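Local coordinates for TRAP solute Binding Protein (Uncultured marine bacterium, PDB 5I7I) that binds aromatic acids such as 3-hydroxybenzoate as a solute-binding protein, probably delivering them to a TRAP transporter for uptake, at residues Pro208-Pro213 / Phe277-Arg282. Numbering follows the deposited sequence.
Sequences PWEIMP and FEVPAR. With 3HB (3-hydroxybenzoic acid), chain C.
The carboxylate of Glu278, on helix 264-287, grips two successive backbone amides of the loop after strand 204-207. Glu278 OE1 takes Trp209 N on its syn side at 2.8 Å, and Glu278 OE2 accepts Glu210 N at 2.9 Å from above the carboxylate plane, with a bent N-H...O angle of 136°. A bend at chi2 (-63°) brings the acid of Glu278 to these amides, and its OE1 also passes Trp209 CD1 at 3.1 Å. Arg282 lays its aliphatic stem over one indole face, CB sitting 3.7 Å from the centroid of the five-membered ring of Trp209 in a CH-pi contact. Ala281 CB packs against Trp209 CB and Pro213 CG and comes within 3.2 Å of Trp209 O; a water donates to Ala281 O and, weakly, to Trp209 O. With an alanine at Trp209, the Arg282 stem would probably lose its aromatic platform and a gap open beside His150 and Ile292. Lys148 forms a salt bridge with Glu278 OE1, probably favouring the ionised acid. Glu210 accepts the ligand hydroxyl, 3HB O3 to Glu210 OE1 being 2.6 Å, while Asn38 holds Glu210 OE2. The geometry is consistent with Glu278, probably ionised, tying down the backbone from which a pocket residue reads the 3-hydroxyl.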
loop_
_atom_site.group_PDB
_atom_site.type_symbol
_atom_site.label_atom_id
_atom_site.label_comp_id
_atom_site.label_asym_id
_atom_site.label_seq_id
_atom_site.Cartn_x
_atom_site.Cartn_y
_atom_site.Cartn_z
ATOM N N PRO A 208 -7.964 -2.737 0.934
ATOM C CA PRO A 208 -8.686 -1.921 1.908
ATOM C C PRO A 208 -9.937 -1.351 1.257
ATOM O O PRO A 208 -10.123 -1.411 0.045
ATOM C CB PRO A 208 -7.683 -0.822 2.258
ATOM C CG PRO A 208 -6.929 -0.635 0.966
ATOM C CD PRO A 208 -6.830 -2.001 0.334
ATOM N N TRP A 209 -10.817 -0.783 2.074
ATOM C CA TRP A 209 -12.028 -0.184 1.515
ATOM C C TRP A 209 -11.701 0.960 0.561
ATOM O O TRP A 209 -12.413 1.161 -0.422
ATOM C CB TRP A 209 -12.910 0.361 2.626
ATOM C CG TRP A 209 -13.490 -0.589 3.605
ATOM C CD1 TRP A 209 -13.213 -0.646 4.945
ATOM C CD2 TRP A 209 -14.509 -1.567 3.369
ATOM N NE1 TRP A 209 -13.983 -1.599 5.547
ATOM C CE2 TRP A 209 -14.793 -2.176 4.607
ATOM C CE3 TRP A 209 -15.225 -1.971 2.241
ATOM C CZ2 TRP A 209 -15.750 -3.168 4.741
ATOM C CZ3 TRP A 209 -16.176 -2.945 2.380
ATOM C CH2 TRP A 209 -16.436 -3.537 3.626
ATOM N N GLU A 210 -10.663 1.756 0.866
ATOM C CA GLU A 210 -10.550 3.100 0.288
ATOM C C GLU A 210 -10.395 3.076 -1.217
ATOM O O GLU A 210 -10.822 4.020 -1.889
ATOM C CB GLU A 210 -9.371 3.854 0.918
ATOM C CG GLU A 210 -7.984 3.291 0.579
ATOM C CD GLU A 210 -7.325 3.924 -0.634
ATOM O OE1 GLU A 210 -6.256 3.416 -1.055
ATOM O OE2 GLU A 210 -7.848 4.930 -1.173
ATOM N N ILE A 211 -9.768 2.028 -1.762
ATOM C CA ILE A 211 -9.497 1.947 -3.201
ATOM C C ILE A 211 -10.703 1.442 -3.972
ATOM O O ILE A 211 -10.748 1.577 -5.197
ATOM C CB ILE A 211 -8.224 1.092 -3.459
ATOM C CG1 ILE A 211 -7.720 1.233 -4.899
ATOM C CG2 ILE A 211 -8.468 -0.359 -3.109
ATOM C CD1 ILE A 211 -7.330 2.645 -5.294
ATOM N N MET A 212 -11.692 0.868 -3.291
ATOM C CA MET A 212 -12.711 0.099 -4.001
ATOM C C MET A 212 -13.619 0.973 -4.841
ATOM O O MET A 212 -13.909 0.598 -5.991
ATOM C CB MET A 212 -13.505 -0.755 -3.018
ATOM C CG MET A 212 -12.675 -1.848 -2.414
ATOM S SD MET A 212 -13.511 -2.821 -1.162
ATOM C CE MET A 212 -14.753 -3.668 -2.114
ATOM N N PRO A 213 -14.124 2.101 -4.355
ATOM C CA PRO A 213 -15.122 2.821 -5.158
ATOM C C PRO A 213 -14.552 3.366 -6.448
ATOM O O PRO A 213 -15.297 3.531 -7.422
ATOM C CB PRO A 213 -15.605 3.921 -4.208
ATOM C CG PRO A 213 -15.355 3.351 -2.830
ATOM C CD PRO A 213 -14.040 2.634 -2.981
ATOM N N PHE A 277 -9.728 7.501 4.928
ATOM C CA PHE A 277 -10.325 7.163 3.643
ATOM C C PHE A 277 -11.174 5.899 3.723
ATOM O O PHE A 277 -12.077 5.709 2.892
ATOM C CB PHE A 277 -9.260 6.926 2.576
ATOM C CG PHE A 277 -8.408 8.126 2.201
ATOM C CD1 PHE A 277 -8.854 9.437 2.273
ATOM C CD2 PHE A 277 -7.135 7.895 1.717
ATOM C CE1 PHE A 277 -8.026 10.479 1.884
ATOM C CE2 PHE A 277 -6.319 8.922 1.344
ATOM C CZ PHE A 277 -6.762 10.222 1.418
ATOM N N GLU A 278 -10.904 5.019 4.688
ATOM C CA GLU A 278 -11.727 3.818 4.820
ATOM C C GLU A 278 -13.181 4.153 5.115
ATOM O O GLU A 278 -14.071 3.384 4.738
ATOM C CB GLU A 278 -11.214 2.905 5.940
ATOM C CG GLU A 278 -9.859 2.312 5.736
ATOM C CD GLU A 278 -9.812 1.402 4.533
ATOM O OE1 GLU A 278 -10.242 0.229 4.645
ATOM O OE2 GLU A 278 -9.378 1.865 3.457
ATOM N N VAL A 279 -13.442 5.242 5.840
ATOM C CA VAL A 279 -14.766 5.495 6.407
ATOM C C VAL A 279 -15.805 5.730 5.314
ATOM O O VAL A 279 -16.818 5.016 5.283
ATOM C CB VAL A 279 -14.713 6.637 7.435
ATOM C CG1 VAL A 279 -16.109 6.936 7.968
ATOM C CG2 VAL A 279 -13.765 6.272 8.563
ATOM N N PRO A 280 -15.613 6.672 4.388
ATOM C CA PRO A 280 -16.660 6.881 3.381
ATOM C C PRO A 280 -16.756 5.710 2.433
ATOM O O PRO A 280 -17.841 5.423 1.929
ATOM C CB PRO A 280 -16.230 8.171 2.667
ATOM C CG PRO A 280 -14.765 8.321 2.979
ATOM C CD PRO A 280 -14.577 7.715 4.323
ATOM N N ALA A 281 -15.638 5.025 2.187
ATOM C CA ALA A 281 -15.639 3.908 1.251
ATOM C C ALA A 281 -16.389 2.722 1.827
ATOM O O ALA A 281 -17.147 2.056 1.116
ATOM C CB ALA A 281 -14.201 3.521 0.904
ATOM N N ARG A 282 -16.191 2.446 3.116
ATOM C CA ARG A 282 -16.964 1.397 3.771
ATOM C C ARG A 282 -18.450 1.708 3.698
ATOM O O ARG A 282 -19.269 0.823 3.425
ATOM C CB ARG A 282 -16.517 1.285 5.224
ATOM C CG ARG A 282 -17.257 0.249 6.045
ATOM C CD ARG A 282 -16.734 0.279 7.490
ATOM N NE ARG A 282 -17.264 -0.799 8.334
ATOM C CZ ARG A 282 -18.409 -0.738 9.012
ATOM N NH1 ARG A 282 -18.794 -1.763 9.762
ATOM N NH2 ARG A 282 -19.172 0.339 8.947
HETATM C "C1'" 3HB C . -3.698 -2.547 -4.125
HETATM O "O1'" 3HB C . -4.202 -3.437 -3.393
HETATM O "O2'" 3HB C . -3.031 -2.869 -5.142
HETATM C C1 3HB C . -3.943 -1.073 -3.832
HETATM C C2 3HB C . -4.543 -0.711 -2.628
HETATM C C3 3HB C . -4.781 0.612 -2.348
HETATM C C4 3HB C . -4.456 1.580 -3.260
HETATM C C5 3HB C . -3.852 1.223 -4.463
HETATM C C6 3HB C . -3.598 -0.101 -4.756
HETATM O O3 3HB C . -5.372 0.948 -1.151
HETATM O O HOH W 1 -15.731 0.339 -0.498
#